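Local coordinates for protein oxalate biosynthetic component 1 (Burkholderia thailandensis, PDB 5IKY) that produces oxalate under quorum-sensing control, combining an alpha/beta-type serine hydrolase with an additional lyase activity in one chain, at residues 933-938 and 1067-1072; 992-997 and 1072-1077; 784-789 and 847-852; 851-856 and 997-1002; 940-945 and 978-983. All coordinates share one frame; numbering follows the deposited sequence.

All five contacts lie in the C-terminal alpha/beta hydrolase part, near the carboxyl ends of parallel strands 780-782, 929-935, 969-976 and 988-992. Contact 1 is central, with its centre about 8 Å from that of contact 2, 10 Å from contact 4, 12 Å from contact 3 and 16 Å from contact 5. Along the chain contact 3 closes on helix 849-860, where contact 4 opens. Contact 5 falls between the two segments of contact 1 and shares helix 937-955 with it, while contacts 1 and 2 share helix 1071-1076. Asp-997, common to contacts 2 and 4, reaches His-1069 of contact 1, so residues distant in sequence converge on a probable Ser-His-Asp catalytic triad.

Contact 1: residues 933-938 and 1067-1072; sequences AHSSGI and DGHSIR
His-934 reaches across from the end of strand 929-935 to meet His-1069 and Ile-1071. With CG anti to the backbone N (chi1 171°), His-934 CB comes 4.0 Å from Ile-1071 CD1. Ile-1071 CD1 is also 3.6 Å from His-934 ND1, whose hydrogen-bond partner is Phe-974 O on strand 969-976. Ile-1071 CB stands over the ring centre, 3.9 Å from the centroid of the His-934 ring, in a CH-pi contact, and the opposite face carries Ser-935 CB toward its rim. Farther out, His-934 CE1 meets His-1069 O in the ring plane at 3.0 Å. His-934 NE2 at the tip stands over a face of the other ring, 4.0 Å from His-1069 NE2, with the two planes inclined at 31°. Next along the chain, Ser-935 has positive phi (57°), the strained backbone of a nucleophile elbow between strand and helix 937-955. Ser-935 OG lies at the edge of the imidazole, hydrogen-bonded to His-1069 NE2 at 3.1 Å. His-1069 ND1 bonds to Asp-997 OD1. Serine, histidine and aspartate thus line up as in a catalytic triad, consistent with Ser-935 being the nucleophile of this serine hydrolase.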
# COMPACT_ATOMS: atom_id res chain seq x y z
N ALA A 933 22.17 16.94 9.64
CA ALA A 933 20.82 17.46 9.84
C ALA A 933 19.82 16.33 10.04
O ALA A 933 19.92 15.28 9.41
CB ALA A 933 20.41 18.33 8.67
N HIS A 934 18.86 16.56 10.93
CA HIS A 934 17.77 15.62 11.14
C HIS A 934 16.47 16.36 11.39
O HIS A 934 16.46 17.42 12.03
CB HIS A 934 18.07 14.68 12.31
CG HIS A 934 16.90 13.84 12.73
ND1 HIS A 934 16.36 12.87 11.91
CD2 HIS A 934 16.17 13.83 13.86
CE1 HIS A 934 15.34 12.30 12.53
NE2 HIS A 934 15.21 12.86 13.72
N SER A 935 15.37 15.80 10.89
CA SER A 935 14.04 16.37 11.07
C SER A 935 13.96 17.81 10.55
O SER A 935 14.09 18.05 9.35
CB SER A 935 13.63 16.33 12.55
OG SER A 935 12.30 16.78 12.73
N SER A 936 13.77 18.76 11.45
CA SER A 936 13.66 20.17 11.08
C SER A 936 15.03 20.81 10.87
O SER A 936 15.12 22.00 10.61
CB SER A 936 12.88 20.94 12.15
OG SER A 936 13.45 20.75 13.43
N GLY A 937 16.08 20.00 10.99
CA GLY A 937 17.44 20.48 10.84
C GLY A 937 17.71 21.08 9.48
O GLY A 937 18.43 22.08 9.36
N ILE A 938 17.13 20.49 8.44
CA ILE A 938 17.32 20.98 7.08
C ILE A 938 16.68 22.36 6.91
O ILE A 938 17.12 23.17 6.10
CB ILE A 938 16.75 19.99 6.03
CG1 ILE A 938 17.09 20.45 4.61
CG2 ILE A 938 15.25 19.82 6.21
CD1 ILE A 938 18.57 20.64 4.38
N ASP A 1067 7.22 4.28 13.64
CA ASP A 1067 8.42 4.86 14.23
C ASP A 1067 9.52 5.08 13.18
O ASP A 1067 10.66 4.67 13.36
CB ASP A 1067 8.94 3.98 15.37
CG ASP A 1067 9.99 4.66 16.22
OD1 ASP A 1067 9.64 5.57 17.00
OD2 ASP A 1067 11.18 4.28 16.11
N GLY A 1068 9.15 5.73 12.08
CA GLY A 1068 10.06 5.91 10.96
C GLY A 1068 10.80 7.24 10.98
O GLY A 1068 11.43 7.61 9.98
N HIS A 1069 10.74 7.95 12.10
CA HIS A 1069 11.39 9.25 12.21
C HIS A 1069 12.60 9.20 13.14
O HIS A 1069 13.28 10.21 13.34
CB HIS A 1069 10.38 10.29 12.71
CG HIS A 1069 10.86 11.70 12.56
ND1 HIS A 1069 11.27 12.22 11.35
CD2 HIS A 1069 10.99 12.70 13.46
CE1 HIS A 1069 11.63 13.48 11.51
NE2 HIS A 1069 11.47 13.80 12.78
N SER A 1070 12.88 8.03 13.71
CA SER A 1070 13.99 7.89 14.65
C SER A 1070 15.33 8.02 13.93
O SER A 1070 15.60 7.31 12.96
CB SER A 1070 13.91 6.56 15.39
OG SER A 1070 14.57 5.54 14.67
N ILE A 1071 16.17 8.92 14.43
CA ILE A 1071 17.48 9.15 13.84
C ILE A 1071 18.36 7.90 13.98
O ILE A 1071 19.28 7.69 13.18
CB ILE A 1071 18.18 10.37 14.49
CG1 ILE A 1071 19.50 10.68 13.79
CG2 ILE A 1071 18.38 10.15 15.98
CD1 ILE A 1071 19.36 10.92 12.31
N ARG A 1072 18.06 7.07 14.97
CA ARG A 1072 18.80 5.84 15.19
C ARG A 1072 18.64 4.88 14.02
O ARG A 1072 19.63 4.42 13.45
CB ARG A 1072 18.34 5.16 16.49

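Contact 2: residues 992-997 and 1072-1077; sequences VTAFND and RRYLAA
The ring of Tyr-1074 meets loop 992-997 by its rim. Asp-997 OD2 lies in the ring plane at the edge, 3.3 Å from Tyr-1074 CE2, and Thr-993 CA and Ala-994 N are also near that plane around the hydroxyl end. Val-992 O approaches obliquely, 3.2 Å from Tyr-1074 CE1. The Asp-997 carboxylate is turned 50° from the ring, and the two side chains cross at about a right angle. Two hydrogen bonds fix the phenol oxygen. Tyr-1074 OH accepts from Ala-994 N at 2.8 Å in a nearly straight bond (165°), and donates to Asp-997 OD2 at 2.7 Å, using the anti lone pair of that oxygen. The chi1 of Tyr-1074, -98°, lies well off a staggered value, a rotation that goes with the hydroxyl sitting between these two partners. Apolar contact adds to them: Ala-994 CB is 4.0 Å from Tyr-1074 CZ, and Val-992 CG1 lies 4.3 Å from Tyr-1074 CD1. Asp-997 is the probable acid of the catalytic triad, which would make Tyr-1074 a second-shell residue that, together with Ser-1000 OG, holds one carboxylate oxygen while the other bonds to His-1069. The type I turn from Ala-994 to Asp-997 brings the chain round to the N-cap of helix 998-1002. The loop leaves strand 988-992, and helix 1071-1076 lies across from it. Phe-974 of the adjacent strand 969-976 touches both Val-992 and Tyr-1074, while Leu-1075 on this helix packs against Phe-805 and Phe-808 of helix 792-813.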
# COMPACT_ATOMS: atom_id res chain seq x y z
N VAL A 992 18.57 12.01 2.74
CA VAL A 992 18.12 10.64 2.99
C VAL A 992 16.82 10.64 3.79
O VAL A 992 16.82 10.78 5.01
CB VAL A 992 19.18 9.83 3.76
CG1 VAL A 992 18.74 8.38 3.88
CG2 VAL A 992 20.53 9.93 3.07
N THR A 993 15.69 10.49 3.09
CA THR A 993 14.39 10.49 3.75
C THR A 993 13.61 9.22 3.40
O THR A 993 13.55 8.81 2.24
CB THR A 993 13.57 11.73 3.37
OG1 THR A 993 14.29 12.91 3.73
CG2 THR A 993 12.23 11.73 4.09
N ALA A 994 13.00 8.61 4.42
CA ALA A 994 12.29 7.35 4.25
C ALA A 994 10.81 7.56 3.90
O ALA A 994 10.20 8.54 4.30
CB ALA A 994 12.42 6.51 5.51
N PHE A 995 10.26 6.61 3.15
CA PHE A 995 8.86 6.68 2.73
C PHE A 995 7.90 6.57 3.90
O PHE A 995 6.86 7.23 3.92
CB PHE A 995 8.57 5.58 1.71
CG PHE A 995 7.10 5.39 1.43
CD1 PHE A 995 6.40 6.32 0.69
CD2 PHE A 995 6.43 4.27 1.89
CE1 PHE A 995 5.05 6.15 0.42
CE2 PHE A 995 5.09 4.09 1.63
CZ PHE A 995 4.40 5.03 0.89
N ASN A 996 8.25 5.75 4.89
CA ASN A 996 7.40 5.57 6.05
C ASN A 996 7.66 6.62 7.13
O ASN A 996 7.08 6.57 8.21
CB ASN A 996 7.58 4.17 6.64
CG ASN A 996 9.03 3.83 6.88
OD1 ASN A 996 9.90 4.17 6.08
ND2 ASN A 996 9.31 3.16 8.00
N ASP A 997 8.54 7.56 6.83
CA ASP A 997 8.76 8.70 7.72
C ASP A 997 7.62 9.69 7.51
O ASP A 997 7.77 10.68 6.79
CB ASP A 997 10.11 9.35 7.46
CG ASP A 997 10.51 10.32 8.56
OD1 ASP A 997 9.63 10.73 9.35
OD2 ASP A 997 11.71 10.68 8.63
N ARG A 1072 18.06 7.07 14.97
CA ARG A 1072 18.80 5.84 15.19
C ARG A 1072 18.64 4.88 14.02
O ARG A 1072 19.63 4.42 13.45
CB ARG A 1072 18.34 5.16 16.49
N ARG A 1073 17.39 4.58 13.65
CA ARG A 1073 17.11 3.67 12.53
C ARG A 1073 17.65 4.22 11.22
O ARG A 1073 18.06 3.45 10.34
CB ARG A 1073 15.61 3.41 12.40
CG ARG A 1073 14.99 2.65 13.56
CD ARG A 1073 13.55 2.28 13.24
NE ARG A 1073 12.75 2.09 14.44
CZ ARG A 1073 12.69 0.96 15.14
NH1 ARG A 1073 13.41 -0.09 14.75
NH2 ARG A 1073 11.93 0.88 16.22
N TYR A 1074 17.65 5.54 11.07
CA TYR A 1074 18.19 6.17 9.88
C TYR A 1074 19.67 5.86 9.72
O TYR A 1074 20.15 5.62 8.61
CB TYR A 1074 17.98 7.69 9.92
CG TYR A 1074 16.78 8.17 9.14
CD1 TYR A 1074 16.79 8.18 7.75
CD2 TYR A 1074 15.64 8.61 9.79
CE1 TYR A 1074 15.70 8.62 7.03
CE2 TYR A 1074 14.54 9.06 9.08
CZ TYR A 1074 14.57 9.06 7.70
OH TYR A 1074 13.48 9.50 6.98
N LEU A 1075 20.38 5.85 10.84
CA LEU A 1075 21.81 5.58 10.83
C LEU A 1075 22.09 4.08 10.91
O LEU A 1075 23.04 3.59 10.30
CB LEU A 1075 22.49 6.30 12.00
CG LEU A 1075 22.42 7.83 11.96
CD1 LEU A 1075 23.04 8.42 13.21
CD2 LEU A 1075 23.10 8.37 10.71
N ALA A 1076 21.27 3.36 11.66
CA ALA A 1076 21.45 1.92 11.84
C ALA A 1076 21.26 1.16 10.53
O ALA A 1076 22.08 0.32 10.16
CB ALA A 1076 20.50 1.39 12.90
N ALA A 1077 20.17 1.47 9.83
CA ALA A 1077 19.84 0.78 8.59
C ALA A 1077 20.60 1.36 7.40
O ALA A 1077 20.36 0.98 6.25
CB ALA A 1077 18.34 0.85 8.33

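Contact 3: residues 784-789 and 847-852; sequences PSTPTT and VIEASM
Thr-786, which packs against Glu-849 and Met-852, has its OG1 hydrogen-bonded to Ser-936 OG. OG1 lies anti to the carbonyl carbon (chi1 -58°), and this same rotation sends the methyl CG2 to the start of helix 849-860. There Thr-786 CG2 touches Met-852 CB at 3.7 Å, and it lies 4.0 Å from Glu-849 CG. Thr-786 and Met-852 run past each other in opposite directions, and the methionine chain, bent at chi2 and chi3, carries its sulfur away from the loop. A second apolar touch joins Thr-789 CG2 to Val-847 CG1, 3.8 Å apart, where the two side chains cross at a slant. No hydrogen bond links the two segments, but each has an internal one, and Val-847 O bonds outward to Lys-742 NZ. Thr-788 OG1 donates to Ser-785 O at 3.1 Å, from above the carbonyl plane, which braces the loop around its inverse gamma turn. Across from it, Ser-851 OG accepts from Ile-848 N at 3.2 Å and so secures the helix start, Ile-848 being the N-cap residue. The loop follows parallel strand 780-782 of the alpha/beta hydrolase sheet at its carboxyl end, borders the probable nucleophile turn through Thr-786 and Ser-936, and leads into helix 792-813, against which Ser-785, Pro-787 and Thr-788 pack. Helix 849-860 is flanked by helix 715-734, touched by Ile-848 and Ala-850, and by helix 870-879, whose Glu-871 meets Val-847 and Met-852.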
# COMPACT_ATOMS: atom_id res chain seq x y z
N PRO A 784 20.48 21.41 15.32
CA PRO A 784 19.41 20.96 16.20
C PRO A 784 18.17 20.48 15.45
O PRO A 784 17.88 20.98 14.36
CB PRO A 784 19.09 22.21 17.03
CG PRO A 784 19.43 23.34 16.12
CD PRO A 784 20.63 22.88 15.34
N SER A 785 17.46 19.52 16.02
CA SER A 785 16.17 19.10 15.49
C SER A 785 15.07 19.84 16.23
O SER A 785 15.33 20.82 16.93
CB SER A 785 15.99 17.59 15.61
OG SER A 785 16.12 17.16 16.95
N THR A 786 13.84 19.36 16.10
CA THR A 786 12.69 20.03 16.71
C THR A 786 12.63 19.93 18.24
O THR A 786 12.40 20.94 18.91
CB THR A 786 11.37 19.48 16.12
OG1 THR A 786 11.36 19.68 14.71
CG2 THR A 786 10.17 20.19 16.74
N PRO A 787 12.84 18.73 18.83
CA PRO A 787 12.66 18.68 20.28
C PRO A 787 13.88 19.16 21.08
O PRO A 787 13.80 19.26 22.31
CB PRO A 787 12.40 17.20 20.55
CG PRO A 787 13.20 16.51 19.50
CD PRO A 787 13.11 17.39 18.27
N THR A 788 14.99 19.44 20.40
CA THR A 788 16.22 19.81 21.10
C THR A 788 16.29 21.29 21.43
O THR A 788 17.06 22.04 20.83
CB THR A 788 17.46 19.43 20.26
OG1 THR A 788 17.46 20.17 19.04
CG2 THR A 788 17.45 17.94 19.95
N THR A 789 15.49 21.72 22.41
CA THR A 789 15.50 23.11 22.86
C THR A 789 16.25 23.25 24.19
O THR A 789 16.61 22.25 24.81
CB THR A 789 14.07 23.66 23.02
OG1 THR A 789 13.27 22.71 23.73
CG2 THR A 789 13.45 23.91 21.66
N VAL A 847 9.67 28.24 23.55
CA VAL A 847 9.79 27.54 22.27
C VAL A 847 9.40 26.08 22.41
O VAL A 847 10.07 25.31 23.10
CB VAL A 847 11.22 27.63 21.70
CG1 VAL A 847 11.34 26.80 20.43
CG2 VAL A 847 11.60 29.08 21.43
N ILE A 848 8.29 25.70 21.77
CA ILE A 848 7.83 24.32 21.80
C ILE A 848 7.85 23.70 20.40
O ILE A 848 8.25 24.35 19.44
CB ILE A 848 6.41 24.20 22.38
CG1 ILE A 848 5.45 25.13 21.63
CG2 ILE A 848 6.41 24.53 23.86
CD1 ILE A 848 4.02 25.04 22.10
N GLU A 849 7.41 22.45 20.31
CA GLU A 849 7.45 21.70 19.06
C GLU A 849 6.66 22.39 17.95
O GLU A 849 7.12 22.49 16.82
CB GLU A 849 6.93 20.28 19.28
CG GLU A 849 6.41 19.62 18.01
CD GLU A 849 5.51 18.42 18.30
OE1 GLU A 849 4.30 18.63 18.52
OE2 GLU A 849 6.02 17.28 18.29
N ALA A 850 5.47 22.88 18.29
CA ALA A 850 4.61 23.55 17.32
C ALA A 850 5.26 24.82 16.77
O ALA A 850 5.00 25.22 15.64
CB ALA A 850 3.26 23.88 17.94
N SER A 851 6.10 25.45 17.58
CA SER A 851 6.83 26.64 17.15
C SER A 851 7.76 26.31 16.00
O SER A 851 7.85 27.04 15.02
CB SER A 851 7.62 27.25 18.32
OG SER A 851 6.81 27.41 19.47
N MET A 852 8.46 25.18 16.13
CA MET A 852 9.42 24.75 15.12
C MET A 852 8.71 24.21 13.88
O MET A 852 9.17 24.39 12.75
CB MET A 852 10.36 23.69 15.69
CG MET A 852 11.14 24.14 16.93
SD MET A 852 12.50 25.28 16.57
CE MET A 852 11.69 26.87 16.73

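Contact 4: residues 851-856 and 997-1002; sequences SMLHNR and DVRSLA
Helix 849-860 and the short helix 998-1002 keep their backbones well apart: the nearest CA pair, Leu-853 and Arg-999, is separated by 10.3 Å, and two arginines and a leucine bridge the interval. Helix 998-1002 of this alpha/beta hydrolase fold is preceded by Asp-997, its N-cap and the probable triad acid. Asp-997 OD1 accepts the capping bond from Ser-1000 N at 3.2 Å, and Asp-997 OD2 takes Ser-1000 OG at 2.8 Å. Both donors come from above the carboxylate plane, so these bonds at the helix start would help keep the carboxylate from rotating. Arg-999, extended from CG to NE, reaches across to Leu-853 at about a right angle. Arg-999 NH2 lies 3.7 Å from Leu-853 CD2, and CD1 sits at the guanidinium edge, in plane. Arg-999 NH2 also has a long, weak ion pair with Glu-849 OE2. Arg-856 is bent at chi3 (58°), and Leu-853 CD2 lies over one face of the Arg-856 guanidinium, toward its rim. Arg-856 NH1 approaches the Arg-999 guanidinium obliquely, 4.3 Å from Arg-999 NE. A water joins the helices by donating to Arg-999 O at 2.8 Å and accepting from Arg-856 NH2.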
# COMPACT_ATOMS: atom_id res chain seq x y z
N SER A 851 6.10 25.45 17.58
CA SER A 851 6.83 26.64 17.15
C SER A 851 7.76 26.31 16.00
O SER A 851 7.85 27.04 15.02
CB SER A 851 7.62 27.25 18.32
OG SER A 851 6.81 27.41 19.47
N MET A 852 8.46 25.18 16.13
CA MET A 852 9.42 24.75 15.12
C MET A 852 8.71 24.21 13.88
O MET A 852 9.17 24.39 12.75
CB MET A 852 10.36 23.69 15.69
CG MET A 852 11.14 24.14 16.93
SD MET A 852 12.50 25.28 16.57
CE MET A 852 11.69 26.87 16.73
N LEU A 853 7.58 23.53 14.10
CA LEU A 853 6.79 22.99 13.00
C LEU A 853 6.21 24.11 12.15
O LEU A 853 6.19 24.02 10.92
CB LEU A 853 5.68 22.09 13.54
CG LEU A 853 6.15 20.72 14.03
CD1 LEU A 853 5.06 19.99 14.77
CD2 LEU A 853 6.62 19.89 12.87
N HIS A 854 5.74 25.17 12.80
CA HIS A 854 5.23 26.33 12.07
C HIS A 854 6.33 26.96 11.23
O HIS A 854 6.13 27.24 10.05
CB HIS A 854 4.67 27.38 13.03
CG HIS A 854 4.46 28.72 12.39
ND1 HIS A 854 3.35 29.00 11.62
CD2 HIS A 854 5.22 29.84 12.39
CE1 HIS A 854 3.44 30.25 11.18
NE2 HIS A 854 4.56 30.77 11.63
N ASN A 855 7.49 27.16 11.84
CA ASN A 855 8.66 27.70 11.15
C ASN A 855 9.01 26.86 9.93
O ASN A 855 9.31 27.39 8.86
CB ASN A 855 9.85 27.77 12.10
CG ASN A 855 11.10 28.28 11.43
OD1 ASN A 855 12.02 27.52 11.13
ND2 ASN A 855 11.14 29.58 11.18
N ARG A 856 8.95 25.55 10.11
CA ARG A 856 9.20 24.58 9.05
C ARG A 856 8.29 24.82 7.84
O ARG A 856 8.77 24.99 6.72
CB ARG A 856 9.01 23.17 9.59
CG ARG A 856 10.14 22.20 9.29
CD ARG A 856 9.88 20.85 9.94
NE ARG A 856 8.62 20.26 9.49
CZ ARG A 856 8.10 19.14 9.98
NH1 ARG A 856 8.72 18.48 10.95
NH2 ARG A 856 6.95 18.68 9.51
N ASP A 997 8.54 7.56 6.83
CA ASP A 997 8.76 8.70 7.72
C ASP A 997 7.62 9.69 7.51
O ASP A 997 7.77 10.68 6.79
CB ASP A 997 10.11 9.35 7.46
CG ASP A 997 10.51 10.32 8.56
OD1 ASP A 997 9.63 10.73 9.35
OD2 ASP A 997 11.71 10.68 8.63
N VAL A 998 6.48 9.41 8.14
CA VAL A 998 5.27 10.17 7.90
C VAL A 998 5.39 11.62 8.38
O VAL A 998 4.75 12.51 7.82
CB VAL A 998 4.05 9.50 8.58
CG1 VAL A 998 3.79 8.15 7.95
CG2 VAL A 998 4.27 9.37 10.08
N ARG A 999 6.21 11.86 9.40
CA ARG A 999 6.38 13.22 9.90
C ARG A 999 7.22 14.04 8.93
O ARG A 999 6.96 15.23 8.73
CB ARG A 999 7.02 13.22 11.29
CG ARG A 999 6.76 14.52 12.05
CD ARG A 999 7.53 14.59 13.36
NE ARG A 999 7.29 15.87 14.03
CZ ARG A 999 8.12 16.42 14.91
NH1 ARG A 999 9.25 15.81 15.24
NH2 ARG A 999 7.81 17.58 15.47
N SER A 1000 8.22 13.41 8.32
CA SER A 1000 9.00 14.06 7.28
C SER A 1000 8.18 14.22 6.01
O SER A 1000 8.30 15.23 5.31
CB SER A 1000 10.28 13.27 6.98
OG SER A 1000 11.18 13.32 8.07
N LEU A 1001 7.36 13.23 5.70
CA LEU A 1001 6.49 13.29 4.54
C LEU A 1001 5.49 14.43 4.66
O LEU A 1001 5.31 15.21 3.72
CB LEU A 1001 5.75 11.97 4.33
CG LEU A 1001 6.32 11.04 3.27
CD1 LEU A 1001 5.39 9.87 3.04
CD2 LEU A 1001 6.55 11.78 1.97
N ALA A 1002 4.84 14.52 5.82
CA ALA A 1002 3.85 15.56 6.07
C ALA A 1002 4.46 16.96 5.99
O ALA A 1002 3.77 17.94 5.73
CB ALA A 1002 3.19 15.35 7.42
O HOH W 1 5.13 17.04 9.87

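Contact 5: residues 940-945 and 978-983; sequences TAQQLD and ADIHLD
Two hydrogen bonds join the Gln-942 amide of helix 937-955 to the backbone on either side of Ile-980. Gln-942 OE1 accepts from His-981 N at 2.8 Å in the carbonyl plane, though the bond is bent (142° at the hydrogen). Gln-942 NE2 gives an almost straight bond (174°) to Asp-979 O at 3.1 Å, and that oxygen lies close to the amide plane. NE2 also gives a weak hydrogen bond to Ile-938 O, one turn back. The amide thus takes up the C=O and N-H flanking Ile-980, much as a strand would, and together the bonds fix its rotation. The Gln-942 chain, extended beyond CG, carries it there. Helix 937-955 follows the probable nucleophile elbow and belongs to the beta-alpha-beta crossover from strand 929-935 to the adjacent parallel strand 969-976; loop 978-983 leaves the end of that second strand. In van der Waals contact, Gln-942 OE1 lies 3.4 Å from Ile-980 CA and 3.8 Å from Ile-980 CG2. The His-981 ring turns an edge to the glutamine, His-981 CD2 to Gln-942 OE1 at 3.6 Å, with ring and amide planes 49° apart. That ring also stacks with Trp-984, while Ile-980 packs on Val-1050 of strand 1049-1054.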
# COMPACT_ATOMS: atom_id res chain seq x y z
N THR A 940 16.37 24.68 9.48
CA THR A 940 17.24 25.60 10.20
C THR A 940 18.46 25.95 9.36
O THR A 940 18.91 27.09 9.35
CB THR A 940 17.70 24.99 11.55
OG1 THR A 940 16.55 24.74 12.38
CG2 THR A 940 18.65 25.93 12.27
N ALA A 941 18.96 24.96 8.63
CA ALA A 941 20.13 25.14 7.78
C ALA A 941 19.88 26.15 6.66
O ALA A 941 20.68 27.06 6.45
CB ALA A 941 20.56 23.81 7.19
N GLN A 942 18.77 25.98 5.95
CA GLN A 942 18.44 26.87 4.84
C GLN A 942 18.13 28.28 5.33
O GLN A 942 18.25 29.24 4.57
CB GLN A 942 17.26 26.31 4.05
CG GLN A 942 17.66 25.38 2.92
CD GLN A 942 16.47 24.64 2.33
OE1 GLN A 942 16.34 24.54 1.11
NE2 GLN A 942 15.61 24.12 3.19
N GLN A 943 17.74 28.40 6.59
CA GLN A 943 17.51 29.71 7.18
C GLN A 943 18.85 30.40 7.49
O GLN A 943 18.92 31.62 7.56
CB GLN A 943 16.66 29.60 8.44
CG GLN A 943 15.18 29.38 8.16
CD GLN A 943 14.39 29.05 9.40
OE1 GLN A 943 13.98 29.94 10.15
NE2 GLN A 943 14.15 27.76 9.62
N LEU A 944 19.90 29.60 7.66
CA LEU A 944 21.24 30.15 7.84
C LEU A 944 21.76 30.70 6.52
O LEU A 944 22.44 31.72 6.48
CB LEU A 944 22.21 29.10 8.39
CG LEU A 944 21.86 28.37 9.69
CD1 LEU A 944 23.09 27.63 10.22
CD2 LEU A 944 21.31 29.32 10.73
N ASP A 945 21.42 30.01 5.44
CA ASP A 945 21.82 30.42 4.10
C ASP A 945 21.16 31.74 3.72
O ASP A 945 21.79 32.60 3.11
CB ASP A 945 21.46 29.33 3.08
CG ASP A 945 22.07 27.99 3.41
OD1 ASP A 945 22.75 27.88 4.46
OD2 ASP A 945 21.87 27.03 2.64
N ALA A 978 11.48 19.21 5.91
CA ALA A 978 11.15 20.46 5.24
C ALA A 978 11.64 20.41 3.80
O ALA A 978 12.58 19.67 3.48
CB ALA A 978 11.77 21.65 5.97
N ASP A 979 11.00 21.17 2.93
CA ASP A 979 11.37 21.20 1.52
C ASP A 979 12.76 21.79 1.32
O ASP A 979 13.15 22.74 2.00
CB ASP A 979 10.35 22.00 0.70
CG ASP A 979 9.07 21.24 0.47
OD1 ASP A 979 9.09 20.00 0.53
OD2 ASP A 979 8.03 21.90 0.21
N ILE A 980 13.51 21.21 0.39
CA ILE A 980 14.79 21.77 -0.01
C ILE A 980 14.58 22.65 -1.24
O ILE A 980 14.32 22.15 -2.34
CB ILE A 980 15.82 20.68 -0.33
CG1 ILE A 980 16.06 19.80 0.90
CG2 ILE A 980 17.13 21.31 -0.79
CD1 ILE A 980 17.05 18.68 0.66
N HIS A 981 14.69 23.96 -1.05
CA HIS A 981 14.52 24.89 -2.15
C HIS A 981 15.71 24.80 -3.09
O HIS A 981 16.76 25.41 -2.86
CB HIS A 981 14.35 26.31 -1.62
CG HIS A 981 13.25 26.45 -0.61
ND1 HIS A 981 11.99 26.89 -0.95
CD2 HIS A 981 13.22 26.20 0.72
CE1 HIS A 981 11.23 26.90 0.13
NE2 HIS A 981 11.95 26.49 1.15
N LEU A 982 15.53 24.03 -4.16
CA LEU A 982 16.61 23.69 -5.08
C LEU A 982 17.18 24.91 -5.80
O LEU A 982 18.37 24.95 -6.11
CB LEU A 982 16.10 22.67 -6.10
CG LEU A 982 17.10 22.15 -7.14
CD1 LEU A 982 18.36 21.64 -6.47
CD2 LEU A 982 16.46 21.06 -7.97
N ASP A 983 16.34 25.91 -6.05
CA ASP A 983 16.75 27.07 -6.84
C ASP A 983 17.27 28.24 -6.00
O ASP A 983 17.50 29.33 -6.52
CB ASP A 983 15.59 27.55 -7.71
CG ASP A 983 15.23 26.57 -8.80
OD1 ASP A 983 16.13 25.81 -9.23
OD2 ASP A 983 14.06 26.55 -9.24